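Local coordinates for putative potassium transport protein (Staphylococcus aureus 08BA02176, PDB 4XTT) that binds cyclic di-AMP through the RCK C-terminal domain of KtrA, and probably regulates potassium uptake through its transporter in response to this nucleotide, at the interface of chains A and B. Sequence-based numbering; all coordinates share one arbitrary frame. Chains: chain A/B, Putative potassium transport protein.

The interface of chains A and B. Residues chain A 5, 8-9, 15, 43, 72-73; chain B 45, 55-56.
The CG2 methyl of B:Ile55 sits above the ND1 edge of the A:His15 ring, beyond its outline, 3.5 Å from ND1. CE2 of A:Tyr8 lies at the imidazole edge, in the ring plane. B:Ile55 also meets the phenol, from obliquely above its CE2 corner; its CB is 3.8 Å from A:Tyr8 CE2. This patch belongs to the subunit interface of two RCK C-terminal (TrkA-C) domains, probably the biological dimer.

The two rings are linked within chain A. A:His15 ND1 donates to A:Tyr8 OH at 2.7 Å, bent to 120° at the hydrogen. The phenol oxygen is tilted from the imidazole plane by 17°. This bond should limit rotation of the imidazole. It joins helix 3-11 to the start of strand 15-21.

B:Ile55 ends strand 52-55 and packs between these rings and A:Ile72. Its CG1 is anti to the backbone N (chi1 -155°). That branch turns to A:Ile72, while CG2 turns to the histidine. A:Ile72 CD1 lies 3.5 Å from B:Ile55 CG1 and equally near its CD1. The two isoleucine side chains cross obliquely.

B:Ser56 follows with a left-handed backbone. Its OG donates to the backbone oxygen of A:Ile72 at 2.6 Å. The hydroxyl comes from well above the carbonyl plane, not along a lone pair. CB of the serine also packs near CB of A:Asn43, a residue of the cyclic di-AMP pocket.

Nearer the start of helix 3-11, A:Val5 meets B:Ile45 at about a right angle. Its CG1 methyl is 4.0 Å from CG2 of B:Ile45, a looser apolar contact.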
ATOM      1  N   VAL A   5      -8.666  -1.150   8.238  1.00 35.91           N
ATOM      2  CA  VAL A   5      -8.151  -0.261   7.209  1.00 32.70           C
ATOM      3  C   VAL A   5      -9.336   0.333   6.484  1.00 33.00           C
ATOM      4  O   VAL A   5      -9.382   1.527   6.203  1.00 38.09           O
ATOM      5  CB  VAL A   5      -7.259  -0.992   6.186  1.00 30.90           C
ATOM      6  CG1 VAL A   5      -6.971  -0.085   4.992  1.00 21.62           C
ATOM      7  CG2 VAL A   5      -5.972  -1.484   6.841  1.00 18.86           C
ATOM      8  N   TYR A   8     -11.393   2.850   8.751  1.00 43.10           N
ATOM      9  CA  TYR A   8     -10.780   4.164   8.840  1.00 41.41           C
ATOM     10  C   TYR A   8     -11.137   5.033   7.634  1.00 44.94           C
ATOM     11  O   TYR A   8     -11.517   6.190   7.781  1.00 51.33           O
ATOM     12  CB  TYR A   8      -9.256   4.028   8.964  1.00 40.22           C
ATOM     13  CG  TYR A   8      -8.520   5.352   8.884  1.00 39.54           C
ATOM     14  CD1 TYR A   8      -8.417   6.179   9.992  1.00 40.29           C
ATOM     15  CD2 TYR A   8      -7.930   5.771   7.698  1.00 37.72           C
ATOM     16  CE1 TYR A   8      -7.757   7.384   9.923  1.00 30.12           C
ATOM     17  CE2 TYR A   8      -7.267   6.976   7.618  1.00 42.00           C
ATOM     18  CZ  TYR A   8      -7.182   7.780   8.736  1.00 46.62           C
ATOM     19  OH  TYR A   8      -6.515   8.985   8.676  1.00 33.27           O
ATOM     20  N   LEU A   9     -11.034   4.451   6.446  1.00 50.14           N
ATOM     21  CA  LEU A   9     -11.294   5.156   5.194  1.00 46.14           C
ATOM     22  C   LEU A   9     -12.728   5.652   5.064  1.00 46.09           C
ATOM     23  O   LEU A   9     -12.977   6.683   4.437  1.00 46.80           O
ATOM     24  CB  LEU A   9     -10.957   4.251   4.017  1.00 49.61           C
ATOM     25  CG  LEU A   9      -9.467   3.942   3.891  1.00 54.73           C
ATOM     26  CD1 LEU A   9      -9.293   2.761   2.976  1.00 47.01           C
ATOM     27  CD2 LEU A   9      -8.695   5.147   3.369  1.00 43.36           C
ATOM     28  N   HIS A  15      -9.077  11.137   3.449  1.00 56.06           N
ATOM     29  CA  HIS A  15      -8.359   9.986   2.915  1.00 34.43           C
ATOM     30  C   HIS A  15      -9.355   9.029   2.283  1.00 50.42           C
ATOM     31  O   HIS A  15     -10.514   8.952   2.700  1.00 61.05           O
ATOM     32  CB  HIS A  15      -7.579   9.250   4.005  1.00 41.23           C
ATOM     33  CG  HIS A  15      -6.647  10.120   4.793  1.00 53.61           C
ATOM     34  ND1 HIS A  15      -6.233   9.797   6.064  1.00 49.02           N
ATOM     35  CD2 HIS A  15      -6.033  11.284   4.480  1.00 47.93           C
ATOM     36  CE1 HIS A  15      -5.409  10.732   6.508  1.00 44.19           C
ATOM     37  NE2 HIS A  15      -5.273  11.644   5.566  1.00 52.94           N
ATOM     38  N   ASN A  43       0.187   5.313  -1.829  1.00 24.33           N
ATOM     39  CA  ASN A  43       0.535   3.905  -1.769  1.00 20.19           C
ATOM     40  C   ASN A  43      -0.323   3.088  -2.727  1.00 28.12           C
ATOM     41  O   ASN A  43      -1.554   3.193  -2.720  1.00 28.51           O
ATOM     42  CB  ASN A  43       0.375   3.384  -0.347  1.00 18.52           C
ATOM     43  CG  ASN A  43       0.763   1.922  -0.208  1.00 24.06           C
ATOM     44  OD1 ASN A  43       1.669   1.441  -0.886  1.00 23.71           O
ATOM     45  ND2 ASN A  43       0.085   1.212   0.689  1.00 39.51           N
ATOM     46  N   ILE A  72      -4.152   4.317  -2.293  1.00 28.71           N
ATOM     47  CA  ILE A  72      -4.620   4.804  -1.013  1.00 31.62           C
ATOM     48  C   ILE A  72      -3.706   5.935  -0.553  1.00 32.11           C
ATOM     49  O   ILE A  72      -2.481   5.835  -0.648  1.00 33.76           O
ATOM     50  CB  ILE A  72      -4.689   3.642   0.002  1.00 42.48           C
ATOM     51  CG1 ILE A  72      -5.351   4.077   1.301  1.00 60.79           C
ATOM     52  CG2 ILE A  72      -3.310   3.054   0.267  1.00 71.64           C
ATOM     53  CD1 ILE A  72      -5.608   2.908   2.220  1.00 67.38           C
ATOM     54  N   GLY A  73      -4.308   7.024  -0.084  1.00 41.04           N
ATOM     55  CA  GLY A  73      -3.563   8.202   0.327  1.00 29.89           C
ATOM     56  C   GLY A  73      -4.465   9.395   0.605  1.00 36.06           C
ATOM     57  O   GLY A  73      -5.695   9.286   0.580  1.00 36.54           O
TER
ATOM     58  N   ILE B  45       0.528  -1.276   4.324  1.00 26.53           N
ATOM     59  CA  ILE B  45      -0.670  -0.490   4.070  1.00 22.34           C
ATOM     60  C   ILE B  45      -0.850   0.650   5.060  1.00 25.36           C
ATOM     61  O   ILE B  45      -1.197   1.764   4.666  1.00 35.61           O
ATOM     62  CB  ILE B  45      -1.926  -1.393   4.113  1.00 26.06           C
ATOM     63  CG1 ILE B  45      -1.788  -2.542   3.110  1.00 22.04           C
ATOM     64  CG2 ILE B  45      -3.193  -0.591   3.826  1.00 26.74           C
ATOM     65  CD1 ILE B  45      -2.925  -3.545   3.190  1.00 23.29           C
ATOM     66  N   ILE B  55      -2.441   6.053   7.837  1.00 33.52           N
ATOM     67  CA  ILE B  55      -2.669   5.441   6.535  1.00 20.98           C
ATOM     68  C   ILE B  55      -1.537   5.846   5.601  1.00 24.16           C
ATOM     69  O   ILE B  55      -0.978   6.936   5.740  1.00 42.30           O
ATOM     70  CB  ILE B  55      -4.034   5.848   5.943  1.00 35.96           C
ATOM     71  CG1 ILE B  55      -4.522   4.787   4.966  1.00 46.84           C
ATOM     72  CG2 ILE B  55      -3.971   7.209   5.272  1.00 42.74           C
ATOM     73  CD1 ILE B  55      -4.741   3.441   5.613  1.00 41.06           C
ATOM     74  N   SER B  56      -1.211   4.972   4.651  1.00 22.77           N
ATOM     75  CA  SER B  56      -0.090   5.177   3.719  1.00 26.34           C
ATOM     76  C   SER B  56       1.141   5.827   4.363  1.00 29.52           C
ATOM     77  O   SER B  56       1.490   6.960   4.027  1.00 22.95           O
ATOM     78  CB  SER B  56      -0.545   6.024   2.528  1.00 23.63           C
ATOM     79  OG  SER B  56      -1.324   5.255   1.629  1.00 35.15           O
TER